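Local coordinates for protein beta subunit of photoactivated adenylyl cyclase (Beggiatoa sp. PS, PDB 5M2A) that probably makes cyclic AMP from ATP with a cyclase domain that is switched on by blue light sensed in a flavin-binding BLUF domain, at residues A[5-10]-A[88-93]; A[74-79]-A[122-127]; A[155-160]-A[206-211]; A[189-194]-A[219-224]. One frame throughout, in Å; residues are numbered along the deposited sequence. Where two conformers were deposited one is given.

In the fold
The chain opens with strand 5-10. Contact 1 closes a loop of 77 residues when 88-93 comes back beside it. Contact 2 starts inside that loop, at 74-79, and ends beyond it, at helix segment 122-127, so the two cross. Together they tie the BLUF sheet to a peripheral loop and to helix 110-129, and both touch the flavin and the second subunit. The cyclase half follows in series. There contact 3 pairs strands 155-160 and 206-211, and contact 4 joins the end of helix 173-193 and Tyr-194 to helix 215-235. These two also cross and touch, with Phe-157, Val-206 and Phe-210 packing against the helices. Contacts 2 and 4 stay about 11 Å apart at their nearest atoms.

Contact 1: A[5-10]-A[88-93]; sequences MKRLVY and DRMFPN. With FMN (flavin mononucleotide), chain F.
The guanidinium of Arg-7 has Met-90 CB over one face and the backbone oxygen of Asp-88 at its edge, in its plane. A second guanidinium, that of Arg-89, carries Met-5 SD over one face. Met-5 SD lies 3.8 Å from Arg-89 NH2, and the two side chains cross at about a right angle.

Arg-7 NH1 donates to Asp-88 O at 3.2 Å, and the bond is nearly straight at 165°. A water at the same edge accepts from Arg-7 NH2 at 3.2 Å and gives a weak, longer bond to Asp-88 O. The Arg-7 chain bends at chi3 (50°), which places NE where it meets Glu-83. Its charge has stronger partners in Glu-83 and Glu-55, and Glu-55 also takes the backbone N-H groups of Met-90 and Phe-91. Arg-89 NH2 also bonds to Asn-38 O.

At the far end of 5-10, Tyr-10 OH comes within 3.4 Å of flavin C6 and is hydrogen-bonded to Gln-52, as in other BLUF domains. Strand 5-14 runs between strands 49-55 and 77-83 in the BLUF sheet. The 88-93 loop packs beside it near the second subunit, while Leu-8 on the strand touches helix 58-69.

Contact 2: A[74-79]-A[122-127]; sequences HTNILC and SHRVLE. With FMN (flavin mononucleotide), chain F.
Here the edge of the BLUF sheet meets helix 110-129, where the chain turns a corner at Asn-76. The axes of strand 77-79 and helix 122-127 cross at 96°, nearly a right angle.

The hydrogen bonds centre on Arg-124. Its NH1 and NH2 grip one atom end-on, the backbone oxygen of Asn-76, which lies in the guanidinium plane. The Arg-124 NH2 bond to Asn-76 O is 2.8 Å, and the one from NH1 is 3.0 Å. An alanine in place of Arg-124 would probably leave Asn-76 O without these two donors and the Glu-127 carboxylate without its salt bridge.

That salt bridge is side-on and lies within the helix. Arg-124 NH1 meets Glu-127 OE2 at 2.7 Å through the syn lone pair, while NE bonds to OE1. His-123 ND1 reaches the same Glu-127 OE1 at 2.7 Å, from the opposite face of the carboxylate plane to NE. The carboxylate is thus held by three N-H groups. On the far side of its ring, His-123 NE2 bonds to Ser-122 of the second subunit.

Stacking is present too. The Asn-76 amide and the guanidinium are 8° apart, but Asn-76 has two conformers, so this detail is doubtful.

On the flavin side, methyl C8M lies over the centre of one face of the His-74 ring, and Ile-77 CD1 lies over the other, toward the rim.

Leu-78 makes the van der Waals contacts: its CD2 touches the edge of the His-123 ring and meets the carboxylate carbon, Glu-127 CD, tip to tip at 3.3 Å.

Contact 3: A[155-160]-A[206-211]; sequences IIFFSD and VMASFT
The backbone oxygen of Ile-155 takes the N-H of Phe-210 at 2.8 Å. The same oxygen is also approached by Ser-209 CA at 3.1 Å in a CA-H...O contact. It belongs to an antiparallel ladder of six backbone bonds. Ile-155, Phe-157 and Ser-159 form hydrogen-bonded pairs with Phe-210, Ala-208 and Val-206. Ile-156 with Ser-209 and Phe-158 with Met-207 are the non-hydrogen-bonded pairs between them. At the other end, Val-206 N bonds to Ser-159 O at 2.8 Å, nearly along the C=O axis.

The side chains alternate between the two faces. On one, Phe-158 and Met-207 lie side by side and point the same way. Met-207 CG stands anti to its backbone N (chi1 177°), which lays it by Phe-158 CE1 and CZ, both 3.7 Å from Met-207 CG. Met-207 SD is 4.7 Å from the Phe-158 ring centroid, an oblique Met-aromatic contact. On the other face, Phe-157 and Phe-210 are also side by side, with Phe-157 CB at the edge of the Phe-210 ring. Phe-157 CD1 meets Ala-208 CB at 4.1 Å. Ser-159 OG touches Val-206 CB and finds its polar partner in Tyr-183.

This pair belongs to the central sheet of the cyclase catalytic domain. Strand 150-161 brings Asp-160 to the magnesium site, which Ile-161 and Asp-204 complete. Strand 247-258 pairs with its other edge. Helices 173-193 and 215-235 pack on the Phe-157 face, and helix 274-285 packs on the Phe-158 face.

Contact 4: A[189-194]-A[219-224]; sequences RIISAY and IRTSLD
Two antiparallel helices that pack on one face of the cyclase sheet meet here. The axes of 189-193 and 219-224 come to 9.3 Å, at 157° between their directions. Tyr-194, the first residue past the end of its helix, carries much of the contact.

Its ring lies across the backbone of the second helix. One face has Thr-221 N over its centre, and Arg-220 C lies nearer the rim. Tyr-194 CE1 also touches Arg-220 CB at 3.6 Å. Asp-224 OD2 comes in at the ring edge, in plane, and accepts a very short hydrogen bond of 2.5 Å from Tyr-194 OH. The ring and carboxylate planes are turned 57° against each other. Tyr-194 CG stands anti to the carbonyl carbon (chi1 -80°), which places it beside Thr-221 OG1. A phenylalanine in place of Tyr-194 would probably leave Asp-224 OD2 without this donor.

Thr-221 fits between the tyrosine and the isoleucines. Its OG1 lies 3.2 Å from Tyr-194 CB, a close packing contact, and is hydrogen-bonded to Ala-217 O one turn back. Its methyl, CG2, meets Ile-191 CG1 at 3.7 Å. Ile-190 CG2 rests against Asp-224 CB at 3.8 Å, and its CD1 reaches the Asp-224 carbonyl.

The helices rest on strand 205-211: Ile-191 reaches Val-206 and Ala-208, and Thr-221 reaches Phe-210. Helix 215-235 also packs against strand 293-296 through Ile-219 and Ser-222, while Arg-220 touches the loop that holds Trp-307.

Contact 1: A[5-10]-A[88-93]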
# COMPACT_ATOMS: atom_id res chain seq x y z
N MET A 5 34.57 -5.75 -4.63
CA MET A 5 33.57 -6.38 -5.49
C MET A 5 32.18 -6.28 -4.88
O MET A 5 32.01 -6.18 -3.66
CB MET A 5 33.91 -7.85 -5.74
CG MET A 5 35.17 -8.08 -6.55
SD MET A 5 35.35 -9.84 -6.92
CE MET A 5 35.56 -10.51 -5.27
N LYS A 6 31.18 -6.33 -5.75
CA LYS A 6 29.78 -6.32 -5.34
C LYS A 6 29.02 -7.39 -6.11
O LYS A 6 29.50 -7.93 -7.10
CB LYS A 6 29.13 -4.95 -5.58
CG LYS A 6 28.97 -4.62 -7.05
CD LYS A 6 28.49 -3.20 -7.26
CE LYS A 6 27.08 -3.01 -6.74
NZ LYS A 6 26.64 -1.60 -6.90
N ARG A 7 27.81 -7.68 -5.63
CA ARG A 7 26.94 -8.65 -6.28
C ARG A 7 25.52 -8.12 -6.25
O ARG A 7 25.03 -7.72 -5.18
CB ARG A 7 27.04 -10.02 -5.60
CG ARG A 7 26.10 -11.08 -6.16
CD ARG A 7 26.52 -12.47 -5.73
NE ARG A 7 26.75 -12.55 -4.29
CZ ARG A 7 27.93 -12.78 -3.73
NH1 ARG A 7 29.01 -12.97 -4.48
NH2 ARG A 7 28.04 -12.83 -2.40
N LEU A 8 24.87 -8.10 -7.40
CA LEU A 8 23.49 -7.66 -7.49
C LEU A 8 22.63 -8.75 -8.11
O LEU A 8 23.09 -9.58 -8.90
CB LEU A 8 23.37 -6.35 -8.30
CG LEU A 8 23.73 -6.24 -9.78
CD1 LEU A 8 22.60 -6.75 -10.68
CD2 LEU A 8 24.05 -4.80 -10.13
N VAL A 9 21.35 -8.74 -7.74
CA VAL A 9 20.39 -9.69 -8.26
C VAL A 9 19.17 -8.89 -8.67
O VAL A 9 18.75 -7.98 -7.95
CB VAL A 9 20.01 -10.76 -7.22
CG1 VAL A 9 19.08 -11.80 -7.84
CG2 VAL A 9 21.25 -11.42 -6.65
N TYR A 10 18.61 -9.20 -9.84
CA TYR A 10 17.44 -8.50 -10.32
C TYR A 10 16.52 -9.48 -11.04
O TYR A 10 16.94 -10.56 -11.46
CB TYR A 10 17.81 -7.33 -11.26
CG TYR A 10 18.26 -7.72 -12.65
CD1 TYR A 10 17.34 -8.00 -13.65
CD2 TYR A 10 19.61 -7.79 -12.96
CE1 TYR A 10 17.75 -8.37 -14.92
CE2 TYR A 10 20.03 -8.15 -14.23
CZ TYR A 10 19.10 -8.44 -15.20
OH TYR A 10 19.52 -8.80 -16.47
N ASP A 88 33.77 -13.39 -1.47
CA ASP A 88 33.92 -14.48 -2.41
C ASP A 88 32.89 -14.37 -3.52
O ASP A 88 31.72 -14.05 -3.27
CB ASP A 88 33.77 -15.83 -1.72
CG ASP A 88 34.58 -15.92 -0.44
OD1 ASP A 88 35.80 -15.65 -0.47
OD2 ASP A 88 33.99 -16.25 0.62
N ARG A 89 33.33 -14.63 -4.75
CA ARG A 89 32.41 -14.78 -5.86
C ARG A 89 31.52 -15.99 -5.64
O ARG A 89 31.97 -17.03 -5.14
CB ARG A 89 33.16 -14.93 -7.18
CG ARG A 89 33.80 -13.66 -7.69
CD ARG A 89 34.57 -13.92 -8.98
NE ARG A 89 35.31 -12.75 -9.42
CZ ARG A 89 34.84 -11.84 -10.27
NH1 ARG A 89 33.61 -11.97 -10.77
NH2 ARG A 89 35.58 -10.80 -10.61
N MET A 90 30.25 -15.85 -6.01
CA MET A 90 29.32 -16.97 -5.92
C MET A 90 29.50 -17.96 -7.06
O MET A 90 29.30 -19.17 -6.87
CB MET A 90 27.88 -16.44 -5.90
CG MET A 90 26.93 -17.28 -5.10
SD MET A 90 25.30 -16.51 -4.98
CE MET A 90 24.59 -17.51 -3.68
N PHE A 91 29.88 -17.48 -8.24
CA PHE A 91 30.00 -18.32 -9.44
C PHE A 91 31.32 -18.02 -10.13
O PHE A 91 31.36 -17.55 -11.27
CB PHE A 91 28.81 -18.08 -10.37
CG PHE A 91 27.49 -18.15 -9.67
CD1 PHE A 91 26.95 -19.38 -9.34
CD2 PHE A 91 26.81 -17.00 -9.32
CE1 PHE A 91 25.74 -19.46 -8.68
CE2 PHE A 91 25.60 -17.08 -8.66
CZ PHE A 91 25.06 -18.31 -8.34
N PRO A 92 32.44 -18.32 -9.46
CA PRO A 92 33.75 -17.89 -9.98
C PRO A 92 34.10 -18.46 -11.34
O PRO A 92 34.96 -17.89 -12.03
CB PRO A 92 34.73 -18.39 -8.91
CG PRO A 92 34.03 -19.56 -8.29
CD PRO A 92 32.57 -19.20 -8.29
N ASN A 93 33.47 -19.55 -11.76
CA ASN A 93 33.83 -20.23 -13.00
C ASN A 93 32.90 -19.91 -14.16
O ASN A 93 33.11 -20.43 -15.26
CB ASN A 93 33.87 -21.75 -12.78
CG ASN A 93 34.79 -22.15 -11.65
OD1 ASN A 93 35.95 -21.73 -11.59
ND2 ASN A 93 34.28 -22.97 -10.74
N1 FMN F . 25.54 -8.02 -21.51
C2 FMN F . 26.74 -8.30 -20.89
O2 FMN F . 27.79 -7.86 -21.34
N3 FMN F . 26.77 -9.06 -19.73
C4 FMN F . 25.59 -9.55 -19.21
O4 FMN F . 25.61 -10.23 -18.19
C4A FMN F . 24.39 -9.28 -19.84
N5 FMN F . 23.22 -9.78 -19.30
C5A FMN F . 22.02 -9.51 -19.91
C6 FMN F . 20.86 -10.02 -19.36
C7 FMN F . 19.64 -9.77 -19.96
C7M FMN F . 18.40 -10.33 -19.34
C8 FMN F . 19.59 -9.00 -21.12
C8M FMN F . 18.28 -8.71 -21.78
C9 FMN F . 20.76 -8.48 -21.68
C9A FMN F . 21.98 -8.74 -21.07
N10 FMN F . 23.14 -8.23 -21.61
C10 FMN F . 24.35 -8.50 -21.00
C1' FMN F . 23.07 -7.42 -22.87
C2' FMN F . 23.45 -5.95 -22.70
O2' FMN F . 22.30 -5.22 -22.36
C3' FMN F . 24.00 -5.44 -24.03
O3' FMN F . 23.13 -5.82 -25.07
C4' FMN F . 25.38 -6.02 -24.29
O4' FMN F . 26.25 -5.68 -23.23
C5' FMN F . 25.97 -5.51 -25.60
O5' FMN F . 26.07 -4.11 -25.53
P FMN F . 26.88 -3.29 -26.65
O1P FMN F . 28.36 -3.40 -26.34
O2P FMN F . 26.60 -3.89 -28.01
O3P FMN F . 26.45 -1.84 -26.62
O HOH W 1 30.38 -12.98 -0.24

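Contact 2: A[74-79]-A[122-127]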
# COMPACT_ATOMS: atom_id res chain seq x y z
N HIS A 74 13.92 -6.70 -22.35
CA HIS A 74 13.19 -6.94 -21.12
C HIS A 74 12.72 -5.61 -20.54
O HIS A 74 13.16 -4.53 -20.96
CB HIS A 74 14.02 -7.74 -20.11
CG HIS A 74 15.28 -7.06 -19.66
ND1 HIS A 74 15.95 -7.43 -18.52
CD2 HIS A 74 15.97 -6.02 -20.18
CE1 HIS A 74 17.01 -6.66 -18.36
NE2 HIS A 74 17.05 -5.80 -19.36
N THR A 75 11.79 -5.70 -19.59
CA THR A 75 11.13 -4.53 -19.04
C THR A 75 10.73 -4.84 -17.60
O THR A 75 10.91 -5.96 -17.13
CB THR A 75 9.91 -4.13 -19.89
OG1 THR A 75 9.41 -2.87 -19.44
CG2 THR A 75 8.82 -5.18 -19.75
N ASN A 76 10.16 -3.84 -16.92
CA ASN A 76 9.79 -3.96 -15.51
C ASN A 76 10.94 -4.55 -14.70
O ASN A 76 10.80 -5.56 -14.00
CB ASN A 76 8.51 -4.78 -15.34
CG ASN A 76 7.90 -4.64 -13.95
OD1 ASN A 76 7.15 -5.50 -13.48
ND2 ASN A 76 8.23 -3.54 -13.27
N ILE A 77 12.09 -3.90 -14.80
CA ILE A 77 13.29 -4.38 -14.13
C ILE A 77 13.29 -3.93 -12.68
O ILE A 77 13.12 -2.74 -12.39
CB ILE A 77 14.55 -3.90 -14.87
CG1 ILE A 77 14.52 -4.37 -16.33
CG2 ILE A 77 15.80 -4.38 -14.15
CD1 ILE A 77 15.50 -3.64 -17.22
N LEU A 78 13.49 -4.87 -11.77
CA LEU A 78 13.58 -4.56 -10.34
C LEU A 78 14.81 -5.25 -9.78
O LEU A 78 14.88 -6.49 -9.76
CB LEU A 78 12.32 -4.99 -9.59
CG LEU A 78 12.38 -4.82 -8.07
CD1 LEU A 78 12.59 -3.37 -7.70
CD2 LEU A 78 11.14 -5.37 -7.39
N CYS A 79 15.77 -4.46 -9.33
CA CYS A 79 16.91 -5.00 -8.60
C CYS A 79 16.47 -5.34 -7.18
O CYS A 79 15.94 -4.48 -6.46
CB CYS A 79 18.06 -4.01 -8.59
SG CYS A 79 19.53 -4.62 -7.73
N SER A 122 3.88 -13.92 -7.56
CA SER A 122 3.24 -13.22 -6.45
C SER A 122 4.00 -11.94 -6.10
O SER A 122 3.38 -10.90 -5.84
CB SER A 122 3.16 -14.16 -5.24
OG SER A 122 2.49 -13.54 -4.16
N HIS A 123 5.33 -12.01 -6.08
CA HIS A 123 6.15 -10.83 -5.81
C HIS A 123 5.81 -9.69 -6.76
O HIS A 123 5.65 -8.53 -6.33
CB HIS A 123 7.63 -11.22 -5.92
CG HIS A 123 8.59 -10.18 -5.43
ND1 HIS A 123 8.92 -9.05 -6.15
CD2 HIS A 123 9.33 -10.12 -4.30
CE1 HIS A 123 9.81 -8.34 -5.48
NE2 HIS A 123 10.07 -8.97 -4.35
N ARG A 124 5.65 -10.00 -8.04
CA ARG A 124 5.39 -8.96 -9.03
C ARG A 124 4.01 -8.33 -8.83
O ARG A 124 3.82 -7.17 -9.17
CB ARG A 124 5.51 -9.52 -10.45
CG ARG A 124 6.82 -10.27 -10.68
CD ARG A 124 7.67 -9.57 -11.71
NE ARG A 124 8.29 -8.36 -11.19
CZ ARG A 124 9.05 -7.55 -11.91
NH1 ARG A 124 9.57 -6.46 -11.36
NH2 ARG A 124 9.29 -7.82 -13.19
N VAL A 125 3.06 -9.09 -8.28
CA VAL A 125 1.77 -8.50 -7.93
C VAL A 125 1.93 -7.53 -6.77
O VAL A 125 1.50 -6.37 -6.84
CB VAL A 125 0.75 -9.60 -7.59
CG1 VAL A 125 -0.52 -8.97 -7.04
CG2 VAL A 125 0.43 -10.41 -8.83
N LEU A 126 2.55 -8.00 -5.69
CA LEU A 126 2.77 -7.16 -4.51
C LEU A 126 3.50 -5.86 -4.85
O LEU A 126 3.20 -4.83 -4.25
CB LEU A 126 3.56 -7.92 -3.46
CG LEU A 126 3.02 -9.22 -2.85
CD1 LEU A 126 3.65 -9.44 -1.49
CD2 LEU A 126 1.51 -9.23 -2.75
N GLU A 127 4.47 -5.90 -5.78
CA GLU A 127 5.17 -4.69 -6.20
C GLU A 127 4.22 -3.58 -6.60
O GLU A 127 4.50 -2.40 -6.37
CB GLU A 127 6.09 -4.98 -7.38
CG GLU A 127 7.36 -5.72 -7.02
CD GLU A 127 8.04 -6.26 -8.26
OE1 GLU A 127 8.32 -7.48 -8.32
OE2 GLU A 127 8.26 -5.46 -9.20
N1 FMN F . 25.54 -8.02 -21.51
C2 FMN F . 26.74 -8.30 -20.89
O2 FMN F . 27.79 -7.86 -21.34
N3 FMN F . 26.77 -9.06 -19.73
C4 FMN F . 25.59 -9.55 -19.21
O4 FMN F . 25.61 -10.23 -18.19
C4A FMN F . 24.39 -9.28 -19.84
N5 FMN F . 23.22 -9.78 -19.30
C5A FMN F . 22.02 -9.51 -19.91
C6 FMN F . 20.86 -10.02 -19.36
C7 FMN F . 19.64 -9.77 -19.96
C7M FMN F . 18.40 -10.33 -19.34
C8 FMN F . 19.59 -9.00 -21.12
C8M FMN F . 18.28 -8.71 -21.78
C9 FMN F . 20.76 -8.48 -21.68
C9A FMN F . 21.98 -8.74 -21.07
N10 FMN F . 23.14 -8.23 -21.61
C10 FMN F . 24.35 -8.50 -21.00
C1' FMN F . 23.07 -7.42 -22.87
C2' FMN F . 23.45 -5.95 -22.70
O2' FMN F . 22.30 -5.22 -22.36
C3' FMN F . 24.00 -5.44 -24.03
O3' FMN F . 23.13 -5.82 -25.07
C4' FMN F . 25.38 -6.02 -24.29
O4' FMN F . 26.25 -5.68 -23.23
C5' FMN F . 25.97 -5.51 -25.60
O5' FMN F . 26.07 -4.11 -25.53
P FMN F . 26.88 -3.29 -26.65
O1P FMN F . 28.36 -3.40 -26.34
O2P FMN F . 26.60 -3.89 -28.01
O3P FMN F . 26.45 -1.84 -26.62
O HOH W 2 5.20 -5.36 -11.04

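Contact 3: A[155-160]-A[206-211]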
# COMPACT_ATOMS: atom_id res chain seq x y z
N ILE A 155 7.13 18.57 -1.67
CA ILE A 155 5.87 19.08 -2.20
C ILE A 155 4.88 17.94 -2.13
O ILE A 155 5.15 16.85 -2.64
CB ILE A 155 6.03 19.57 -3.65
CG1 ILE A 155 6.98 20.78 -3.68
CG2 ILE A 155 4.65 19.92 -4.26
CD1 ILE A 155 7.33 21.28 -5.09
N ILE A 156 3.75 18.18 -1.47
CA ILE A 156 2.71 17.17 -1.36
C ILE A 156 1.64 17.49 -2.39
O ILE A 156 1.22 18.64 -2.53
CB ILE A 156 2.12 17.14 0.07
CG1 ILE A 156 3.24 16.92 1.09
CG2 ILE A 156 1.09 16.04 0.20
CD1 ILE A 156 3.89 15.53 0.99
N PHE A 157 1.20 16.46 -3.10
CA PHE A 157 0.23 16.56 -4.18
C PHE A 157 -1.02 15.80 -3.76
O PHE A 157 -0.93 14.67 -3.29
CB PHE A 157 0.88 15.98 -5.46
CG PHE A 157 -0.07 15.73 -6.62
CD1 PHE A 157 -0.99 14.69 -6.59
CD2 PHE A 157 0.04 16.50 -7.78
CE1 PHE A 157 -1.84 14.45 -7.67
CE2 PHE A 157 -0.81 16.25 -8.88
CZ PHE A 157 -1.75 15.23 -8.82
N PHE A 158 -2.19 16.43 -3.91
CA PHE A 158 -3.47 15.74 -3.76
C PHE A 158 -4.33 16.11 -4.95
O PHE A 158 -4.46 17.30 -5.27
CB PHE A 158 -4.22 16.13 -2.47
CG PHE A 158 -3.78 15.39 -1.25
CD1 PHE A 158 -4.22 14.10 -1.02
CD2 PHE A 158 -2.96 15.98 -0.31
CE1 PHE A 158 -3.84 13.41 0.11
CE2 PHE A 158 -2.58 15.30 0.83
CZ PHE A 158 -3.02 14.01 1.04
N SER A 159 -4.93 15.12 -5.61
CA SER A 159 -5.90 15.39 -6.65
C SER A 159 -7.08 14.46 -6.47
O SER A 159 -6.91 13.31 -6.07
CB SER A 159 -5.29 15.23 -8.05
OG SER A 159 -4.91 13.89 -8.31
N ASP A 160 -8.29 14.95 -6.76
CA ASP A 160 -9.45 14.07 -6.65
C ASP A 160 -10.51 14.51 -7.65
O ASP A 160 -10.34 15.50 -8.37
CB ASP A 160 -9.99 14.02 -5.21
CG ASP A 160 -10.78 15.24 -4.82
OD1 ASP A 160 -10.76 16.25 -5.54
OD2 ASP A 160 -11.45 15.17 -3.77
N VAL A 206 -5.73 10.90 -5.17
CA VAL A 206 -4.36 10.45 -5.43
C VAL A 206 -3.44 11.32 -4.58
O VAL A 206 -3.49 12.56 -4.66
CB VAL A 206 -3.97 10.56 -6.91
CG1 VAL A 206 -2.51 10.13 -7.11
CG2 VAL A 206 -4.92 9.74 -7.78
N MET A 207 -2.60 10.68 -3.77
CA MET A 207 -1.62 11.39 -2.96
C MET A 207 -0.22 11.08 -3.48
O MET A 207 0.12 9.91 -3.69
CB MET A 207 -1.72 10.98 -1.49
CG MET A 207 -0.67 11.64 -0.61
SD MET A 207 -0.77 11.01 1.09
CE MET A 207 0.51 11.98 1.91
N ALA A 208 0.59 12.11 -3.66
CA ALA A 208 1.93 11.93 -4.20
C ALA A 208 2.85 13.00 -3.63
O ALA A 208 2.39 13.97 -3.02
CB ALA A 208 1.95 11.97 -5.73
N SER A 209 4.16 12.80 -3.79
CA SER A 209 5.09 13.84 -3.37
C SER A 209 6.12 14.08 -4.46
O SER A 209 6.37 13.24 -5.33
CB SER A 209 5.81 13.46 -2.07
OG SER A 209 6.58 12.30 -2.25
N PHE A 210 6.71 15.27 -4.39
CA PHE A 210 7.81 15.70 -5.24
C PHE A 210 8.89 16.29 -4.33
O PHE A 210 8.62 16.67 -3.19
CB PHE A 210 7.35 16.75 -6.26
CG PHE A 210 6.37 16.23 -7.29
CD1 PHE A 210 5.01 16.17 -7.02
CD2 PHE A 210 6.82 15.88 -8.56
CE1 PHE A 210 4.12 15.71 -7.99
CE2 PHE A 210 5.93 15.44 -9.53
CZ PHE A 210 4.59 15.36 -9.26
N THR A 211 10.12 16.36 -4.83
CA THR A 211 11.16 17.00 -4.05
C THR A 211 11.09 18.52 -4.19
O THR A 211 10.39 19.06 -5.05
CB THR A 211 12.54 16.52 -4.48
OG1 THR A 211 12.80 17.02 -5.79
CG2 THR A 211 12.59 15.02 -4.49

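Contact 4: A[189-194]-A[219-224]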
# COMPACT_ATOMS: atom_id res chain seq x y z
N ARG A 189 0.51 7.66 -14.15
CA ARG A 189 1.45 7.72 -15.27
C ARG A 189 2.15 9.07 -15.32
O ARG A 189 3.38 9.14 -15.47
CB ARG A 189 0.72 7.43 -16.59
CG ARG A 189 1.59 7.65 -17.82
CD ARG A 189 0.90 7.22 -19.11
NE ARG A 189 -0.52 7.56 -19.13
CZ ARG A 189 -1.00 8.73 -19.51
NH1 ARG A 189 -0.19 9.72 -19.90
NH2 ARG A 189 -2.32 8.93 -19.50
N ILE A 190 1.39 10.15 -15.18
CA ILE A 190 1.95 11.47 -15.37
C ILE A 190 2.82 11.87 -14.19
O ILE A 190 3.92 12.38 -14.38
CB ILE A 190 0.82 12.49 -15.62
CG1 ILE A 190 0.15 12.16 -16.97
CG2 ILE A 190 1.36 13.92 -15.62
CD1 ILE A 190 -1.10 12.99 -17.27
N ILE A 191 2.34 11.63 -12.96
CA ILE A 191 3.15 11.88 -11.77
C ILE A 191 4.50 11.18 -11.91
O ILE A 191 5.56 11.76 -11.65
CB ILE A 191 2.40 11.40 -10.51
CG1 ILE A 191 1.19 12.29 -10.23
CG2 ILE A 191 3.37 11.34 -9.29
CD1 ILE A 191 0.22 11.72 -9.20
N SER A 192 4.47 9.90 -12.30
CA SER A 192 5.69 9.10 -12.37
C SER A 192 6.59 9.55 -13.52
O SER A 192 7.82 9.48 -13.43
CB SER A 192 5.34 7.62 -12.52
OG SER A 192 4.52 7.20 -11.43
N ALA A 193 5.99 10.02 -14.62
CA ALA A 193 6.78 10.55 -15.73
C ALA A 193 7.57 11.78 -15.32
O ALA A 193 8.68 12.00 -15.82
CB ALA A 193 5.88 10.88 -16.92
N TYR A 194 7.02 12.59 -14.42
CA TYR A 194 7.70 13.79 -13.96
C TYR A 194 8.58 13.52 -12.73
O TYR A 194 9.10 14.47 -12.15
CB TYR A 194 6.68 14.90 -13.65
CG TYR A 194 6.19 15.63 -14.88
CD1 TYR A 194 6.89 16.70 -15.40
CD2 TYR A 194 5.01 15.25 -15.52
CE1 TYR A 194 6.44 17.38 -16.53
CE2 TYR A 194 4.55 15.92 -16.63
CZ TYR A 194 5.26 16.99 -17.13
OH TYR A 194 4.81 17.65 -18.24
N ILE A 219 3.88 21.42 -10.92
CA ILE A 219 2.88 22.24 -11.61
C ILE A 219 2.54 21.62 -12.97
O ILE A 219 1.37 21.50 -13.34
CB ILE A 219 3.38 23.69 -11.76
CG1 ILE A 219 3.69 24.29 -10.39
CG2 ILE A 219 2.38 24.54 -12.55
CD1 ILE A 219 2.49 24.45 -9.53
N ARG A 220 3.58 21.24 -13.72
CA ARG A 220 3.37 20.63 -15.04
C ARG A 220 2.59 19.32 -14.93
O ARG A 220 1.72 19.03 -15.77
CB ARG A 220 4.72 20.39 -15.72
CG ARG A 220 5.43 21.66 -16.06
CD ARG A 220 6.84 21.43 -16.60
NE ARG A 220 7.41 22.72 -16.99
CZ ARG A 220 8.68 23.05 -16.84
NH1 ARG A 220 9.52 22.18 -16.30
NH2 ARG A 220 9.12 24.24 -17.22
N THR A 221 2.92 18.50 -13.94
CA THR A 221 2.12 17.31 -13.66
C THR A 221 0.65 17.67 -13.53
O THR A 221 -0.22 17.06 -14.18
CB THR A 221 2.61 16.67 -12.36
OG1 THR A 221 3.90 16.09 -12.57
CG2 THR A 221 1.63 15.60 -11.90
N SER A 222 0.35 18.65 -12.69
CA SER A 222 -1.04 19.03 -12.43
C SER A 222 -1.73 19.50 -13.70
O SER A 222 -2.88 19.14 -13.97
CB SER A 222 -1.06 20.12 -11.36
OG SER A 222 -0.39 19.66 -10.19
N LEU A 223 -1.07 20.37 -14.46
CA LEU A 223 -1.67 20.87 -15.70
C LEU A 223 -1.84 19.75 -16.72
O LEU A 223 -2.83 19.71 -17.45
CB LEU A 223 -0.83 22.00 -16.28
CG LEU A 223 -0.67 23.18 -15.34
CD1 LEU A 223 0.38 24.15 -15.89
CD2 LEU A 223 -2.01 23.88 -15.14
N ASP A 224 -0.87 18.85 -16.79
CA ASP A 224 -0.97 17.74 -17.73
C ASP A 224 -2.14 16.83 -17.38
O ASP A 224 -2.84 16.33 -18.27
CB ASP A 224 0.34 16.94 -17.77
CG ASP A 224 1.41 17.62 -18.61
OD1 ASP A 224 1.17 18.76 -19.07
OD2 ASP A 224 2.49 17.02 -18.81